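Local coordinates for protein glutathione S-transferase (Lodderomyces elongisporus, PDB 4IVF) that probably acts as a glutathione transferase and binds two glutathione molecules per subunit, at residues Leu30-Gln35 and Phe218-Lys223; Asn126-Ala131 and Asn141-Asp146; Arg149-Phe154 and Gly183-Leu188. All blocks are in the same frame, centred on the assembly; numbering follows the deposited sequence.

Interaction 1 of 3, residues Leu30-Gln35 and Phe218-Lys223; sequences LDYEVQ and FEVPPK
The phenolic oxygen of Tyr32 is hydrogen-bonded to Glu26 OE2 on helix 16-27, and both methyls of Val220 pack against it. Its OH lies 3.6 Å from Val220 CG1 and equally far from CG2, so the valine fork meets the hydroxyl end of the ring. CG1 reaches the ring edge near its plane, with CE2 of Tyr32 4.1 Å from it. The aromatic side chain is set by a chi1 of 68°, which places CG between the backbone N and the carbonyl carbon; with this turn the ring edge also faces Leu30 O in plane. Val34, two residues on and on the same face of the strand, adds a methyl: its CG2 sits 3.8 Å from Val220 CG1, so CG1 of Val220 touches both Tyr32 and Val34. Short, stiff valines suit a close meeting of two backbones, and the longer tyrosine carries its hydroxyl across to Glu26. The peptide before Pro221 is cis, and the proline packs on Pro14 and Thr12. The strand itself pairs with strand 8-12. This is an interdomain contact of the glutathione transferase fold; here the loop after helix 212-217 packs against strand 32-36 at the edge of the thioredoxin-like sheet.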
loop_
_atom_site.group_PDB
_atom_site.type_symbol
_atom_site.label_atom_id
_atom_site.label_comp_id
_atom_site.label_asym_id
_atom_site.label_seq_id
_atom_site.Cartn_x
_atom_site.Cartn_y
_atom_site.Cartn_z
ATOM N N LEU F 30 -18.352 -14.305 -6.581
ATOM C CA LEU F 30 -18.360 -14.915 -5.249
ATOM C C LEU F 30 -19.553 -14.473 -4.396
ATOM O O LEU F 30 -19.932 -13.301 -4.389
ATOM C CB LEU F 30 -17.069 -14.578 -4.500
ATOM C CG LEU F 30 -15.753 -15.176 -4.993
ATOM C CD1 LEU F 30 -14.608 -14.324 -4.468
ATOM C CD2 LEU F 30 -15.594 -16.634 -4.543
ATOM N N ASP F 31 -20.134 -15.426 -3.676
ATOM C CA ASP F 31 -21.205 -15.129 -2.736
ATOM C C ASP F 31 -20.614 -14.391 -1.553
ATOM O O ASP F 31 -19.565 -14.767 -1.030
ATOM C CB ASP F 31 -21.880 -16.410 -2.232
ATOM C CG ASP F 31 -22.685 -17.126 -3.310
ATOM O OD1 ASP F 31 -23.168 -16.462 -4.253
ATOM O OD2 ASP F 31 -22.846 -18.362 -3.200
ATOM N N TYR F 32 -21.284 -13.329 -1.134
ATOM C CA TYR F 32 -20.851 -12.616 0.047
ATOM C C TYR F 32 -21.997 -11.890 0.721
ATOM O O TYR F 32 -23.028 -11.631 0.109
ATOM C CB TYR F 32 -19.720 -11.650 -0.284
ATOM C CG TYR F 32 -20.099 -10.466 -1.149
ATOM C CD1 TYR F 32 -20.177 -10.587 -2.535
ATOM C CD2 TYR F 32 -20.341 -9.219 -0.579
ATOM C CE1 TYR F 32 -20.506 -9.500 -3.325
ATOM C CE2 TYR F 32 -20.667 -8.126 -1.359
ATOM C CZ TYR F 32 -20.746 -8.271 -2.730
ATOM O OH TYR F 32 -21.070 -7.182 -3.502
ATOM N N GLU F 33 -21.813 -11.579 1.997
ATOM C CA GLU F 33 -22.820 -10.838 2.742
ATOM C C GLU F 33 -22.198 -9.594 3.358
ATOM O O GLU F 33 -21.045 -9.608 3.787
ATOM C CB GLU F 33 -23.496 -11.723 3.794
ATOM C CG GLU F 33 -22.543 -12.519 4.660
ATOM C CD GLU F 33 -23.261 -13.593 5.469
ATOM O OE1 GLU F 33 -24.474 -13.797 5.235
ATOM O OE2 GLU F 33 -22.614 -14.230 6.333
ATOM N N VAL F 34 -22.970 -8.516 3.386
ATOM C CA VAL F 34 -22.439 -7.210 3.735
ATOM C C VAL F 34 -22.937 -6.750 5.099
ATOM O O VAL F 34 -24.102 -6.949 5.441
ATOM C CB VAL F 34 -22.827 -6.174 2.659
ATOM C CG1 VAL F 34 -22.537 -4.754 3.126
ATOM C CG2 VAL F 34 -22.088 -6.454 1.383
ATOM N N GLN F 35 -22.041 -6.159 5.880
ATOM C CA GLN F 35 -22.440 -5.447 7.081
ATOM C C GLN F 35 -21.883 -4.040 6.994
ATOM O O GLN F 35 -20.673 -3.850 6.982
ATOM C CB GLN F 35 -21.943 -6.147 8.359
ATOM C CG GLN F 35 -22.225 -5.342 9.621
ATOM C CD GLN F 35 -21.904 -6.096 10.916
ATOM O OE1 GLN F 35 -21.997 -7.327 10.985
ATOM N NE2 GLN F 35 -21.515 -5.350 11.942
ATOM N N PHE F 218 -20.470 -0.958 -7.285
ATOM C CA PHE F 218 -20.644 0.447 -6.921
ATOM C C PHE F 218 -21.976 0.706 -6.198
ATOM O O PHE F 218 -22.153 1.753 -5.592
ATOM C CB PHE F 218 -20.511 1.354 -8.148
ATOM C CG PHE F 218 -19.088 1.749 -8.461
ATOM C CD1 PHE F 218 -18.284 2.325 -7.487
ATOM C CD2 PHE F 218 -18.558 1.534 -9.725
ATOM C CE1 PHE F 218 -16.977 2.674 -7.768
ATOM C CE2 PHE F 218 -17.249 1.895 -10.022
ATOM C CZ PHE F 218 -16.461 2.463 -9.050
ATOM N N GLU F 219 -22.901 -0.244 -6.263
ATOM C CA GLU F 219 -24.166 -0.135 -5.536
ATOM C C GLU F 219 -24.130 -0.912 -4.212
ATOM O O GLU F 219 -25.167 -1.170 -3.605
ATOM C CB GLU F 219 -25.324 -0.622 -6.409
ATOM C CG GLU F 219 -25.455 0.117 -7.737
ATOM C CD GLU F 219 -26.291 -0.652 -8.762
ATOM O OE1 GLU F 219 -26.726 -1.785 -8.456
ATOM O OE2 GLU F 219 -26.511 -0.126 -9.877
ATOM N N VAL F 220 -22.929 -1.268 -3.769
ATOM C CA VAL F 220 -22.739 -2.073 -2.565
ATOM C C VAL F 220 -21.801 -1.399 -1.562
ATOM O O VAL F 220 -20.605 -1.279 -1.812
ATOM C CB VAL F 220 -22.161 -3.463 -2.906
ATOM C CG1 VAL F 220 -21.808 -4.229 -1.625
ATOM C CG2 VAL F 220 -23.146 -4.257 -3.765
ATOM N N PRO F 221 -22.342 -0.945 -0.424
ATOM C CA PRO F 221 -23.779 -0.885 -0.121
ATOM C C PRO F 221 -24.472 0.235 -0.914
ATOM O O PRO F 221 -23.782 1.105 -1.447
ATOM C CB PRO F 221 -23.817 -0.626 1.397
ATOM C CG PRO F 221 -22.487 -0.093 1.747
ATOM C CD PRO F 221 -21.506 -0.633 0.749
ATOM N N PRO F 222 -25.811 0.185 -1.022
ATOM C CA PRO F 222 -26.582 1.084 -1.889
ATOM C C PRO F 222 -26.354 2.554 -1.615
ATOM O O PRO F 222 -26.193 2.956 -0.470
ATOM C CB PRO F 222 -28.034 0.739 -1.550
ATOM C CG PRO F 222 -27.986 -0.645 -1.054
ATOM C CD PRO F 222 -26.673 -0.814 -0.363
ATOM N N LYS F 223 -26.335 3.348 -2.676
ATOM C CA LYS F 223 -26.404 4.790 -2.529
ATOM C C LYS F 223 -27.823 5.151 -2.087
ATOM O O LYS F 223 -28.801 4.572 -2.565
ATOM C CB LYS F 223 -26.051 5.481 -3.848
ATOM C CG LYS F 223 -26.109 7.003 -3.783
ATOM C CD LYS F 223 -25.614 7.652 -5.077
ATOM C CE LYS F 223 -26.650 7.573 -6.199
ATOM N NZ LYS F 223 -26.064 8.020 -7.490
#

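Interaction 2 of 3, residues Asn126-Ala131 and Asn141-Asp146; sequences NHFVFA and NRYITD. With GSH (glutathione), chain I.
Phe128 and Tyr143 lie nearly parallel, their planes only 17° apart, yet the rings are slid so far past each other that they scarcely overlap. The centroids are 5.6 Å apart, and the touching is left to one side of each ring: Phe128 CE2 comes to 3.6 Å from Tyr143 CE2, while the two CD2 atoms stand 3.8 Å apart. Each ring is backed by the residue before it. His127 CD2 lies over the centre of the phenyl face, and Arg142 CG over the centre of the tyrosine face. Two flat rings can lie alongside each other between helices at a buried interface, and tyrosine adds a hydroxyl. Gln124 OE1 of the second subunit is shared by Tyr143 OH and Arg142 NH2. With CG anti to the backbone N (chi1 174°) and the chain extended to NE, the Arg142 guanidinium also reaches the alpha-carboxylate of a glutathione's glutamyl end and takes it in a two-pronged grip. NH2 bonds O11 at 3.0 Å and NH1 bonds O12 at 3.2 Å, the first with an N-H...O angle of 161°. That glutathione is also held by Asn17 and Arg57 of the second subunit, so Arg142 reaches into its partner's site. The chain of helix 102-131 widens into a pi-type turn at 127-131, then doubles back into helix 137-159; Tyr143 packs on Ile121, Gln124 and Ala125 of the former, and the aromatic pair meets its counterpart in the second subunit.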
loop_
_atom_site.group_PDB
_atom_site.type_symbol
_atom_site.label_atom_id
_atom_site.label_comp_id
_atom_site.label_asym_id
_atom_site.label_seq_id
_atom_site.Cartn_x
_atom_site.Cartn_y
_atom_site.Cartn_z
ATOM N N ASN F 126 -9.618 15.027 -0.188
ATOM C CA ASN F 126 -11.008 14.906 0.197
ATOM C C ASN F 126 -11.195 15.459 1.603
ATOM O O ASN F 126 -12.169 16.164 1.880
ATOM C CB ASN F 126 -11.455 13.447 0.142
ATOM C CG ASN F 126 -11.882 13.018 -1.249
ATOM O OD1 ASN F 126 -11.831 13.802 -2.196
ATOM N ND2 ASN F 126 -12.295 11.756 -1.380
ATOM N N HIS F 127 -10.247 15.160 2.485
ATOM C CA HIS F 127 -10.334 15.699 3.835
ATOM C C HIS F 127 -10.303 17.227 3.850
ATOM O O HIS F 127 -11.113 17.852 4.511
ATOM C CB HIS F 127 -9.244 15.160 4.759
ATOM C CG HIS F 127 -9.167 15.901 6.056
ATOM N ND1 HIS F 127 -10.051 15.677 7.090
ATOM C CD2 HIS F 127 -8.352 16.903 6.465
ATOM C CE1 HIS F 127 -9.770 16.494 8.090
ATOM N NE2 HIS F 127 -8.738 17.242 7.741
ATOM N N PHE F 128 -9.376 17.828 3.110
ATOM C CA PHE F 128 -9.207 19.281 3.166
ATOM C C PHE F 128 -10.346 20.051 2.518
ATOM O O PHE F 128 -10.583 21.217 2.828
ATOM C CB PHE F 128 -7.842 19.710 2.623
ATOM C CG PHE F 128 -6.732 19.521 3.617
ATOM C CD1 PHE F 128 -6.489 20.479 4.594
ATOM C CD2 PHE F 128 -5.961 18.369 3.612
ATOM C CE1 PHE F 128 -5.487 20.307 5.529
ATOM C CE2 PHE F 128 -4.952 18.185 4.551
ATOM C CZ PHE F 128 -4.716 19.163 5.512
ATOM N N VAL F 129 -11.077 19.371 1.652
ATOM C CA VAL F 129 -12.161 19.996 0.928
ATOM C C VAL F 129 -13.500 19.795 1.634
ATOM O O VAL F 129 -14.289 20.728 1.731
ATOM C CB VAL F 129 -12.237 19.453 -0.528
ATOM C CG1 VAL F 129 -13.584 19.776 -1.148
ATOM C CG2 VAL F 129 -11.098 20.025 -1.372
ATOM N N PHE F 130 -13.752 18.581 2.120
ATOM C CA PHE F 130 -15.074 18.216 2.640
ATOM C C PHE F 130 -15.180 18.087 4.153
ATOM O O PHE F 130 -16.255 18.280 4.690
ATOM C CB PHE F 130 -15.557 16.900 2.043
ATOM C CG PHE F 130 -15.615 16.904 0.557
ATOM C CD1 PHE F 130 -16.581 17.638 -0.104
ATOM C CD2 PHE F 130 -14.699 16.172 -0.185
ATOM C CE1 PHE F 130 -16.641 17.653 -1.477
ATOM C CE2 PHE F 130 -14.751 16.183 -1.568
ATOM C CZ PHE F 130 -15.726 16.927 -2.216
ATOM N N ALA F 131 -14.083 17.751 4.828
ATOM C CA ALA F 131 -14.141 17.335 6.234
ATOM C C ALA F 131 -13.464 18.277 7.227
ATOM O O ALA F 131 -13.870 18.344 8.381
ATOM C CB ALA F 131 -13.569 15.928 6.388
ATOM N N ASN F 141 -4.598 22.861 -1.884
ATOM C CA ASN F 141 -3.759 22.952 -3.070
ATOM C C ASN F 141 -2.755 21.814 -3.148
ATOM O O ASN F 141 -2.570 21.227 -4.214
ATOM C CB ASN F 141 -3.011 24.294 -3.128
ATOM C CG ASN F 141 -3.941 25.479 -3.285
ATOM O OD1 ASN F 141 -5.052 25.352 -3.797
ATOM N ND2 ASN F 141 -3.481 26.649 -2.848
ATOM N N ARG F 142 -2.117 21.494 -2.023
ATOM C CA ARG F 142 -1.093 20.443 -2.006
ATOM C C ARG F 142 -1.625 19.101 -2.505
ATOM O O ARG F 142 -1.012 18.466 -3.360
ATOM C CB ARG F 142 -0.470 20.283 -0.619
ATOM C CG ARG F 142 0.502 19.111 -0.499
ATOM C CD ARG F 142 1.323 19.190 0.793
ATOM N NE ARG F 142 1.993 17.932 1.093
ATOM C CZ ARG F 142 3.150 17.548 0.558
ATOM N NH1 ARG F 142 3.784 18.324 -0.313
ATOM N NH2 ARG F 142 3.670 16.381 0.889
ATOM N N TYR F 143 -2.789 18.702 -2.003
ATOM C CA TYR F 143 -3.329 17.376 -2.300
ATOM C C TYR F 143 -4.115 17.258 -3.609
ATOM O O TYR F 143 -4.098 16.216 -4.259
ATOM C CB TYR F 143 -4.085 16.821 -1.081
ATOM C CG TYR F 143 -3.128 16.701 0.073
ATOM C CD1 TYR F 143 -2.083 15.794 0.021
ATOM C CD2 TYR F 143 -3.220 17.531 1.188
ATOM C CE1 TYR F 143 -1.170 15.687 1.046
ATOM C CE2 TYR F 143 -2.302 17.431 2.217
ATOM C CZ TYR F 143 -1.277 16.503 2.134
ATOM O OH TYR F 143 -0.344 16.378 3.135
ATOM N N ILE F 144 -4.797 18.323 -4.000
ATOM C CA ILE F 144 -5.382 18.368 -5.320
ATOM C C ILE F 144 -4.271 18.236 -6.390
ATOM O O ILE F 144 -4.405 17.460 -7.334
ATOM C CB ILE F 144 -6.155 19.674 -5.530
ATOM C CG1 ILE F 144 -7.424 19.680 -4.680
ATOM C CG2 ILE F 144 -6.488 19.870 -6.999
ATOM C CD1 ILE F 144 -8.423 18.625 -5.063
ATOM N N THR F 145 -3.185 18.987 -6.212
ATOM C CA THR F 145 -2.063 18.988 -7.150
ATOM C C THR F 145 -1.368 17.626 -7.204
ATOM O O THR F 145 -1.054 17.115 -8.283
ATOM C CB THR F 145 -1.023 20.066 -6.800
ATOM O OG1 THR F 145 -1.591 21.362 -6.998
ATOM C CG2 THR F 145 0.185 19.938 -7.694
ATOM N N ASP F 146 -1.140 17.031 -6.043
ATOM C CA ASP F 146 -0.496 15.728 -6.022
ATOM C C ASP F 146 -1.446 14.636 -6.529
ATOM O O ASP F 146 -1.011 13.658 -7.136
ATOM C CB ASP F 146 0.067 15.398 -4.640
ATOM C CG ASP F 146 1.153 14.331 -4.701
ATOM O OD1 ASP F 146 2.047 14.438 -5.568
ATOM O OD2 ASP F 146 1.103 13.380 -3.897
HETATM N N1 GSH I . 7.421 15.058 -3.169
HETATM C CA1 GSH I . 7.564 14.936 -1.744
HETATM C C1 GSH I . 6.756 15.966 -1.092
HETATM O O11 GSH I . 6.523 15.930 0.138
HETATM O O12 GSH I . 6.289 16.894 -1.780
HETATM C CB1 GSH I . 9.033 15.064 -1.360
HETATM C CG1 GSH I . 9.274 14.493 -0.016
HETATM C CD1 GSH I . 9.198 12.979 -0.063
HETATM O OE1 GSH I . 9.360 12.368 -1.126
HETATM N N2 GSH I . 8.919 12.228 1.206
HETATM C CA2 GSH I . 8.837 10.778 1.234
HETATM C C2 GSH I . 7.433 10.359 1.578
HETATM O O2 GSH I . 6.685 11.120 2.188
HETATM C CB2 GSH I . 9.725 10.286 2.283
HETATM S SG2 GSH I . 11.376 10.793 1.934
HETATM N N3 GSH I . 6.935 9.058 1.197
HETATM C CA3 GSH I . 5.565 8.738 1.557
HETATM C C3 GSH I . 5.335 7.282 1.488
HETATM O O31 GSH I . 6.207 6.487 1.914
HETATM O O32 GSH I . 4.252 6.857 1.003
#

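Interaction 3 of 3, residues Arg149-Phe154 and Gly183-Leu188; sequences RIYGVF and GWAYRL. With GSH (glutathione), chain T.
Within the helical C-terminal domain of the glutathione transferase fold, Tyr151 reaches from helix 137-159 toward segment 183-188, and Leu188 covers one face of its ring. The CB bond points toward that segment, and a chi1 of -79° sets CG anti to the carbonyl carbon, carrying the ring across. Along one side of the ring, CD2 and then CE2 meet Leu188 CD1, CE2 at 3.7 Å. CE2 also touches Ala185 CB at 4.3 Å, where a small residue fits close to the ring. On the other side CE1 lies 3.7 Å from Leu188 CD2. The CD1 methyl is 3.8 Å from the ring centroid and 15° off its normal, a CH-pi contact; a forked leucine suits a flat ring because both methyls can rest on it. CZ also meets Leu188 CD1, and OH comes 3.4 Å from Ala185 N at an angle too poor for a hydrogen bond. The hydroxyl bonds instead to Gln122 OE1, while Gln122 NE2 bonds Trp184 O, tying Tyr151 and the Trp184 backbone to helix 102-131. Trp184 NE1 holds Asn17 OD1, and Asn17 ND2 binds the glutathione that the indole approaches with CZ2, 3.4 Å from O31.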
loop_
_atom_site.group_PDB
_atom_site.type_symbol
_atom_site.label_atom_id
_atom_site.label_comp_id
_atom_site.label_asym_id
_atom_site.label_seq_id
_atom_site.Cartn_x
_atom_site.Cartn_y
_atom_site.Cartn_z
ATOM N N ARG F 149 -1.000 14.689 -10.105
ATOM C CA ARG F 149 0.283 14.094 -10.435
ATOM C C ARG F 149 0.123 12.579 -10.618
ATOM O O ARG F 149 0.595 12.011 -11.606
ATOM C CB ARG F 149 1.326 14.378 -9.348
ATOM C CG ARG F 149 2.737 13.927 -9.749
ATOM C CD ARG F 149 3.718 13.851 -8.569
ATOM N NE ARG F 149 3.393 12.784 -7.622
ATOM C CZ ARG F 149 3.756 11.509 -7.767
ATOM N NH1 ARG F 149 4.456 11.116 -8.832
ATOM N NH2 ARG F 149 3.401 10.616 -6.860
ATOM N N ILE F 150 -0.567 11.950 -9.668
ATOM C CA ILE F 150 -0.697 10.498 -9.614
ATOM C C ILE F 150 -1.518 9.902 -10.770
ATOM O O ILE F 150 -1.202 8.839 -11.289
ATOM C CB ILE F 150 -1.257 10.053 -8.241
ATOM C CG1 ILE F 150 -0.186 10.224 -7.171
ATOM C CG2 ILE F 150 -1.694 8.600 -8.268
ATOM C CD1 ILE F 150 -0.732 10.195 -5.779
ATOM N N TYR F 151 -2.569 10.602 -11.173
ATOM C CA TYR F 151 -3.355 10.177 -12.306
ATOM C C TYR F 151 -2.577 10.352 -13.601
ATOM O O TYR F 151 -2.742 9.573 -14.540
ATOM C CB TYR F 151 -4.696 10.903 -12.335
ATOM C CG TYR F 151 -5.663 10.277 -11.354
ATOM C CD1 TYR F 151 -5.825 10.794 -10.077
ATOM C CD2 TYR F 151 -6.371 9.132 -11.688
ATOM C CE1 TYR F 151 -6.682 10.204 -9.170
ATOM C CE2 TYR F 151 -7.232 8.535 -10.787
ATOM C CZ TYR F 151 -7.388 9.083 -9.533
ATOM O OH TYR F 151 -8.251 8.503 -8.637
ATOM N N GLY F 152 -1.712 11.360 -13.629
ATOM C CA GLY F 152 -0.794 11.544 -14.736
ATOM C C GLY F 152 0.147 10.361 -14.872
ATOM O O GLY F 152 0.485 9.949 -15.976
ATOM N N VAL F 153 0.565 9.806 -13.744
ATOM C CA VAL F 153 1.452 8.650 -13.752
ATOM C C VAL F 153 0.700 7.432 -14.277
ATOM O O VAL F 153 1.193 6.712 -15.152
ATOM C CB VAL F 153 2.007 8.344 -12.344
ATOM C CG1 VAL F 153 2.834 7.058 -12.360
ATOM C CG2 VAL F 153 2.827 9.515 -11.826
ATOM N N PHE F 154 -0.500 7.208 -13.748
ATOM C CA PHE F 154 -1.360 6.146 -14.268
ATOM C C PHE F 154 -1.662 6.300 -15.773
ATOM O O PHE F 154 -1.861 5.304 -16.473
ATOM C CB PHE F 154 -2.662 6.058 -13.474
ATOM C CG PHE F 154 -2.541 5.312 -12.165
ATOM C CD1 PHE F 154 -2.270 3.941 -12.147
ATOM C CD2 PHE F 154 -2.745 5.971 -10.950
ATOM C CE1 PHE F 154 -2.179 3.240 -10.927
ATOM C CE2 PHE F 154 -2.658 5.288 -9.725
ATOM C CZ PHE F 154 -2.376 3.922 -9.709
ATOM N N GLY F 183 -11.920 2.269 -7.736
ATOM C CA GLY F 183 -12.688 2.704 -6.582
ATOM C C GLY F 183 -12.525 4.196 -6.352
ATOM O O GLY F 183 -13.501 4.883 -6.089
ATOM N N TRP F 184 -11.289 4.685 -6.479
ATOM C CA TRP F 184 -10.942 6.082 -6.227
ATOM C C TRP F 184 -11.152 7.003 -7.416
ATOM O O TRP F 184 -11.422 8.200 -7.240
ATOM C CB TRP F 184 -9.497 6.192 -5.748
ATOM C CG TRP F 184 -9.363 5.905 -4.273
ATOM C CD1 TRP F 184 -9.098 4.701 -3.688
ATOM C CD2 TRP F 184 -9.509 6.848 -3.208
ATOM N NE1 TRP F 184 -9.069 4.835 -2.314
ATOM C CE2 TRP F 184 -9.318 6.144 -1.995
ATOM C CE3 TRP F 184 -9.768 8.225 -3.158
ATOM C CZ2 TRP F 184 -9.378 6.772 -0.747
ATOM C CZ3 TRP F 184 -9.837 8.851 -1.909
ATOM C CH2 TRP F 184 -9.645 8.121 -0.723
ATOM N N ALA F 185 -11.008 6.456 -8.622
ATOM C CA ALA F 185 -11.270 7.218 -9.843
ATOM C C ALA F 185 -12.733 7.660 -9.832
ATOM O O ALA F 185 -13.084 8.744 -10.290
ATOM C CB ALA F 185 -10.977 6.368 -11.076
ATOM N N TYR F 186 -13.577 6.795 -9.289
ATOM C CA TYR F 186 -14.991 7.060 -9.155
ATOM C C TYR F 186 -15.252 8.335 -8.340
ATOM O O TYR F 186 -16.271 8.995 -8.524
ATOM C CB TYR F 186 -15.643 5.850 -8.493
ATOM C CG TYR F 186 -17.131 5.941 -8.347
ATOM C CD1 TYR F 186 -17.965 5.722 -9.430
ATOM C CD2 TYR F 186 -17.708 6.236 -7.119
ATOM C CE1 TYR F 186 -19.340 5.806 -9.297
ATOM C CE2 TYR F 186 -19.081 6.317 -6.977
ATOM C CZ TYR F 186 -19.890 6.101 -8.064
ATOM O OH TYR F 186 -21.257 6.186 -7.919
ATOM N N ARG F 187 -14.312 8.689 -7.463
ATOM C CA ARG F 187 -14.489 9.823 -6.556
ATOM C C ARG F 187 -13.945 11.161 -7.084
ATOM O O ARG F 187 -14.102 12.197 -6.425
ATOM C CB ARG F 187 -13.852 9.516 -5.201
ATOM C CG ARG F 187 -14.737 8.751 -4.230
ATOM C CD ARG F 187 -15.702 9.692 -3.543
ATOM N NE ARG F 187 -16.284 9.080 -2.359
ATOM C CZ ARG F 187 -17.372 8.319 -2.369
ATOM N NH1 ARG F 187 -18.006 8.064 -3.510
ATOM N NH2 ARG F 187 -17.830 7.814 -1.230
ATOM N N LEU F 188 -13.312 11.141 -8.258
ATOM C CA LEU F 188 -12.738 12.353 -8.839
ATOM C C LEU F 188 -13.794 13.409 -9.134
ATOM O O LEU F 188 -13.529 14.607 -9.052
ATOM C CB LEU F 188 -11.955 12.031 -10.119
ATOM C CG LEU F 188 -10.550 11.423 -9.950
ATOM C CD1 LEU F 188 -9.884 11.118 -11.311
ATOM C CD2 LEU F 188 -9.658 12.340 -9.121
HETATM N N1 GSH T . -9.647 9.154 9.455
HETATM C CA1 GSH T . -10.012 9.940 8.301
HETATM C C1 GSH T . -9.547 11.323 8.471
HETATM O O11 GSH T . -8.843 11.627 9.461
HETATM O O12 GSH T . -9.833 12.198 7.625
HETATM C CB1 GSH T . -11.515 9.857 8.013
HETATM C CG1 GSH T . -11.777 9.947 6.555
HETATM C CD1 GSH T . -11.350 8.691 5.794
HETATM O OE1 GSH T . -11.243 7.593 6.361
HETATM N N2 GSH T . -11.050 8.757 4.315
HETATM C CA2 GSH T . -10.638 7.557 3.605
HETATM C C2 GSH T . -9.193 7.679 3.207
HETATM O O2 GSH T . -8.721 8.780 2.959
HETATM C CB2 GSH T . -11.425 7.405 2.383
HETATM S SG2 GSH T . -13.146 7.421 2.745
HETATM N N3 GSH T . -8.348 6.502 3.096
HETATM C CA3 GSH T . -6.964 6.674 2.701
HETATM C C3 GSH T . -6.504 5.516 1.909
HETATM O O31 GSH T . -7.305 4.842 1.215
HETATM O O32 GSH T . -5.282 5.205 1.951
#

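In the fold
Interaction 1 is a surface contact joining the thioredoxin-like domain to the C-terminal end of the chain, whereas interactions 2 and 3 are buried in the helical domain and share helix 137-159. Chemistry follows place: at the surface, valine methyls meet the end of a tyrosine; inside, aromatic rings pair with each other or with leucine, and the tyrosine hydroxyls bond glutamines, in interaction 2 one of the second subunit. Interactions 2 and 3 also reach glutathione, the first through paired hydrogen bonds from Arg142 to a glutathione also held by the second subunit, the second through an indole. Direct packing links the sites: Phe218 stacks on Tyr186, and Asn126 packs on Trp184, while interactions 1 and 2 do not touch.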